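Petrobactin-binding protein YclQ (Bacillus subtilis subsp. subtilis str. 168, PDB 3GFV) binds iron-free and ferric petrobactin, and its precursor 3,4-dihydroxybenzoic acid, as the solute-binding component of the YclNOPQ ABC importer. Local coordinates at residues D46-L51 with K141-E146. Residues are numbered along the deposited sequence; the frame is centred on the assembly and turned at random.
Sequences DTLDKL and KIFDKE
In the N-terminal lobe of this periplasmic-binding-protein fold, the end of helix 42-50 packs against the turn that joins helix 128-142 to the long helix 146-170, where Leu48 meets Phe143 and Leu51 meets Lys145. The two segments bury 196 Å² between them, through apolar contacts and one hydrogen bond from a lysine ammonium to a backbone carbonyl. Leu48 reaches the Phe143 ring with one methyl: CD2 lies 3.5 Å from CE2 of Phe143 and 3.8 Å from its CZ, an oblique approach, and the two side chains cross at about a right angle. The ring is also packed within its own segment, since CG2 of Ile142 sits 3.6 Å above one face, offset toward the rim; Pro34, Leu53 and Ile56 touch it from nearby loops. Ile139 of helix 128-142 touches both leucines, while Lys148 and Val149 of helix 146-170 meet Leu51. CB of Lys145, at the N-cap position of helix 146-170, approaches CD1 of Leu51 at 4.2 Å. A bend at chi2 (-79°) carries the lysine chain on to Leu51 O, which its CE approaches to 3.5 Å. There NZ of Lys145 donates a hydrogen bond to Leu51 O at 3.1 Å, nearly in line with the carbonyl bond (C=O...N angle 164°).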
ATOM      1  N   ASP A  46       4.910  -4.248   7.903  1.00 20.82           N
ATOM      2  CA  ASP A  46       6.097  -3.412   7.825  1.00 20.51           C
ATOM      3  C   ASP A  46       6.134  -2.370   8.941  1.00 24.45           C
ATOM      4  O   ASP A  46       7.217  -1.950   9.361  1.00 24.29           O
ATOM      5  CB  ASP A  46       6.369  -2.864   6.389  1.00 19.25           C
ATOM      6  CG  ASP A  46       5.541  -1.629   6.004  1.00 24.23           C
ATOM      7  OD1 ASP A  46       5.076  -1.593   4.838  1.00 24.49           O
ATOM      8  OD2 ASP A  46       5.395  -0.676   6.814  1.00 26.30           O
ATOM      9  N   THR A  47       4.961  -2.003   9.456  1.00 22.97           N
ATOM     10  CA  THR A  47       4.923  -1.178  10.663  1.00 21.43           C
ATOM     11  C   THR A  47       5.468  -1.987  11.842  1.00 22.85           C
ATOM     12  O   THR A  47       6.313  -1.503  12.576  1.00 22.09           O
ATOM     13  CB  THR A  47       3.516  -0.622  10.954  1.00 20.64           C
ATOM     14  OG1 THR A  47       3.151   0.313   9.921  1.00 21.54           O
ATOM     15  CG2 THR A  47       3.462   0.104  12.330  1.00 22.53           C
ATOM     16  N   LEU A  48       5.016  -3.228  12.002  1.00 22.73           N
ATOM     17  CA  LEU A  48       5.569  -4.070  13.056  1.00 26.59           C
ATOM     18  C   LEU A  48       7.094  -4.164  12.925  1.00 26.97           C
ATOM     19  O   LEU A  48       7.823  -4.072  13.918  1.00 26.58           O
ATOM     20  CB  LEU A  48       4.917  -5.455  13.008  1.00 21.83           C
ATOM     21  CG  LEU A  48       3.441  -5.507  13.385  1.00 26.93           C
ATOM     22  CD1 LEU A  48       2.868  -6.901  13.092  1.00 24.71           C
ATOM     23  CD2 LEU A  48       3.236  -5.142  14.858  1.00 26.65           C
ATOM     24  N   ASP A  49       7.584  -4.323  11.695  1.00 27.14           N
ATOM     25  CA  ASP A  49       9.019  -4.435  11.466  1.00 24.66           C
ATOM     26  C   ASP A  49       9.756  -3.158  11.869  1.00 24.46           C
ATOM     27  O   ASP A  49      10.797  -3.219  12.519  1.00 29.50           O
ATOM     28  CB  ASP A  49       9.332  -4.756  10.004  1.00 27.20           C
ATOM     29  CG  ASP A  49      10.822  -4.928   9.756  1.00 30.95           C
ATOM     30  OD1 ASP A  49      11.379  -5.965  10.180  1.00 30.06           O
ATOM     31  OD2 ASP A  49      11.442  -4.019   9.147  1.00 33.96           O
ATOM     32  N   LYS A  50       9.216  -2.006  11.469  1.00 25.18           N
ATOM     33  CA  LYS A  50       9.832  -0.720  11.792  1.00 24.64           C
ATOM     34  C   LYS A  50       9.928  -0.524  13.310  1.00 31.24           C
ATOM     35  O   LYS A  50      10.865   0.101  13.823  1.00 31.18           O
ATOM     36  CB  LYS A  50       9.017   0.414  11.172  1.00 24.00           C
ATOM     37  CG  LYS A  50       9.558   1.813  11.457  1.00 36.61           C
ATOM     38  CD  LYS A  50      10.867   2.049  10.720  1.00 42.81           C
ATOM     39  CE  LYS A  50      11.484   3.402  11.077  1.00 50.57           C
ATOM     40  NZ  LYS A  50      12.937   3.443  10.718  1.00 54.69           N
ATOM     41  N   LEU A  51       8.955  -1.068  14.032  1.00 29.46           N
ATOM     42  CA  LEU A  51       8.895  -0.903  15.478  1.00 26.55           C
ATOM     43  C   LEU A  51       9.734  -1.963  16.193  1.00 33.34           C
ATOM     44  O   LEU A  51       9.749  -2.017  17.416  1.00 32.85           O
ATOM     45  CB  LEU A  51       7.446  -0.972  15.959  1.00 24.60           C
ATOM     46  CG  LEU A  51       6.539   0.088  15.338  1.00 32.04           C
ATOM     47  CD1 LEU A  51       5.103  -0.118  15.771  1.00 33.43           C
ATOM     48  CD2 LEU A  51       7.024   1.474  15.709  1.00 38.62           C
ATOM     49  N   LYS A 141      -0.522   1.395  20.148  1.00 26.97           N
ATOM     50  CA  LYS A 141      -1.227   1.159  21.411  1.00 30.37           C
ATOM     51  C   LYS A 141      -1.158  -0.301  21.831  1.00 30.08           C
ATOM     52  O   LYS A 141      -0.937  -0.605  23.019  1.00 27.95           O
ATOM     53  CB  LYS A 141      -2.686   1.609  21.315  1.00 33.16           C
ATOM     54  CG  LYS A 141      -2.878   3.122  21.391  1.00 40.85           C
ATOM     55  CD  LYS A 141      -4.282   3.510  20.926  1.00 57.56           C
ATOM     56  CE  LYS A 141      -4.521   5.016  21.011  1.00 67.75           C
ATOM     57  NZ  LYS A 141      -3.502   5.820  20.273  1.00 70.34           N
ATOM     58  N   ILE A 142      -1.344  -1.205  20.873  1.00 28.35           N
ATOM     59  CA  ILE A 142      -1.329  -2.637  21.178  1.00 25.82           C
ATOM     60  C   ILE A 142       0.024  -3.105  21.720  1.00 29.52           C
ATOM     61  O   ILE A 142       0.090  -3.922  22.648  1.00 30.62           O
ATOM     62  CB  ILE A 142      -1.714  -3.493  19.941  1.00 23.92           C
ATOM     63  CG1 ILE A 142      -3.192  -3.279  19.605  1.00 26.57           C
ATOM     64  CG2 ILE A 142      -1.425  -4.974  20.206  1.00 22.79           C
ATOM     65  CD1 ILE A 142      -3.579  -3.652  18.174  1.00 25.23           C
ATOM     66  N   PHE A 143       1.105  -2.584  21.146  1.00 29.45           N
ATOM     67  CA  PHE A 143       2.463  -3.028  21.496  1.00 33.88           C
ATOM     68  C   PHE A 143       3.280  -2.068  22.352  1.00 33.88           C
ATOM     69  O   PHE A 143       4.501  -2.217  22.470  1.00 34.39           O
ATOM     70  CB  PHE A 143       3.229  -3.363  20.210  1.00 30.03           C
ATOM     71  CG  PHE A 143       2.593  -4.455  19.411  1.00 28.03           C
ATOM     72  CD1 PHE A 143       2.892  -5.787  19.678  1.00 28.74           C
ATOM     73  CD2 PHE A 143       1.686  -4.163  18.394  1.00 24.48           C
ATOM     74  CE1 PHE A 143       2.301  -6.807  18.939  1.00 24.42           C
ATOM     75  CE2 PHE A 143       1.093  -5.182  17.655  1.00 30.31           C
ATOM     76  CZ  PHE A 143       1.401  -6.510  17.939  1.00 28.41           C
ATOM     77  N   ASP A 144       2.614  -1.090  22.961  1.00 29.19           N
ATOM     78  CA  ASP A 144       3.280  -0.128  23.818  1.00 29.54           C
ATOM     79  C   ASP A 144       4.409   0.593  23.094  1.00 33.94           C
ATOM     80  O   ASP A 144       5.520   0.709  23.624  1.00 35.91           O
ATOM     81  CB  ASP A 144       3.838  -0.855  25.061  1.00 39.24           C
ATOM     82  CG  ASP A 144       3.427  -0.200  26.354  1.00 61.10           C
ATOM     83  OD1 ASP A 144       2.455   0.586  26.345  1.00 66.33           O
ATOM     84  OD2 ASP A 144       4.069  -0.489  27.390  1.00 67.59           O
ATOM     85  N   LYS A 145       4.117   1.087  21.887  1.00 25.83           N
ATOM     86  CA  LYS A 145       5.084   1.812  21.071  1.00 30.68           C
ATOM     87  C   LYS A 145       4.479   3.138  20.622  1.00 30.13           C
ATOM     88  O   LYS A 145       4.770   3.640  19.520  1.00 31.94           O
ATOM     89  CB  LYS A 145       5.432   0.990  19.829  1.00 34.02           C
ATOM     90  CG  LYS A 145       6.130  -0.328  20.117  1.00 37.53           C
ATOM     91  CD  LYS A 145       7.596  -0.108  20.407  1.00 36.78           C
ATOM     92  CE  LYS A 145       8.313  -1.441  20.598  1.00 48.36           C
ATOM     93  NZ  LYS A 145       9.787  -1.288  20.421  1.00 54.97           N
ATOM     94  N   GLU A 146       3.616   3.693  21.462  1.00 33.23           N
ATOM     95  CA  GLU A 146       2.890   4.909  21.102  1.00 36.14           C
ATOM     96  C   GLU A 146       3.824   6.077  20.778  1.00 34.90           C
ATOM     97  O   GLU A 146       3.612   6.788  19.795  1.00 35.49           O
ATOM     98  CB  GLU A 146       1.881   5.275  22.202  1.00 41.73           C
ATOM     99  CG  GLU A 146       0.775   4.226  22.334  1.00 39.62           C
ATOM    100  CD  GLU A 146      -0.054   4.362  23.597  1.00 50.28           C
ATOM    101  OE1 GLU A 146       0.137   3.539  24.516  1.00 51.54           O
ATOM    102  OE2 GLU A 146      -0.895   5.285  23.672  1.00 55.20           O
TER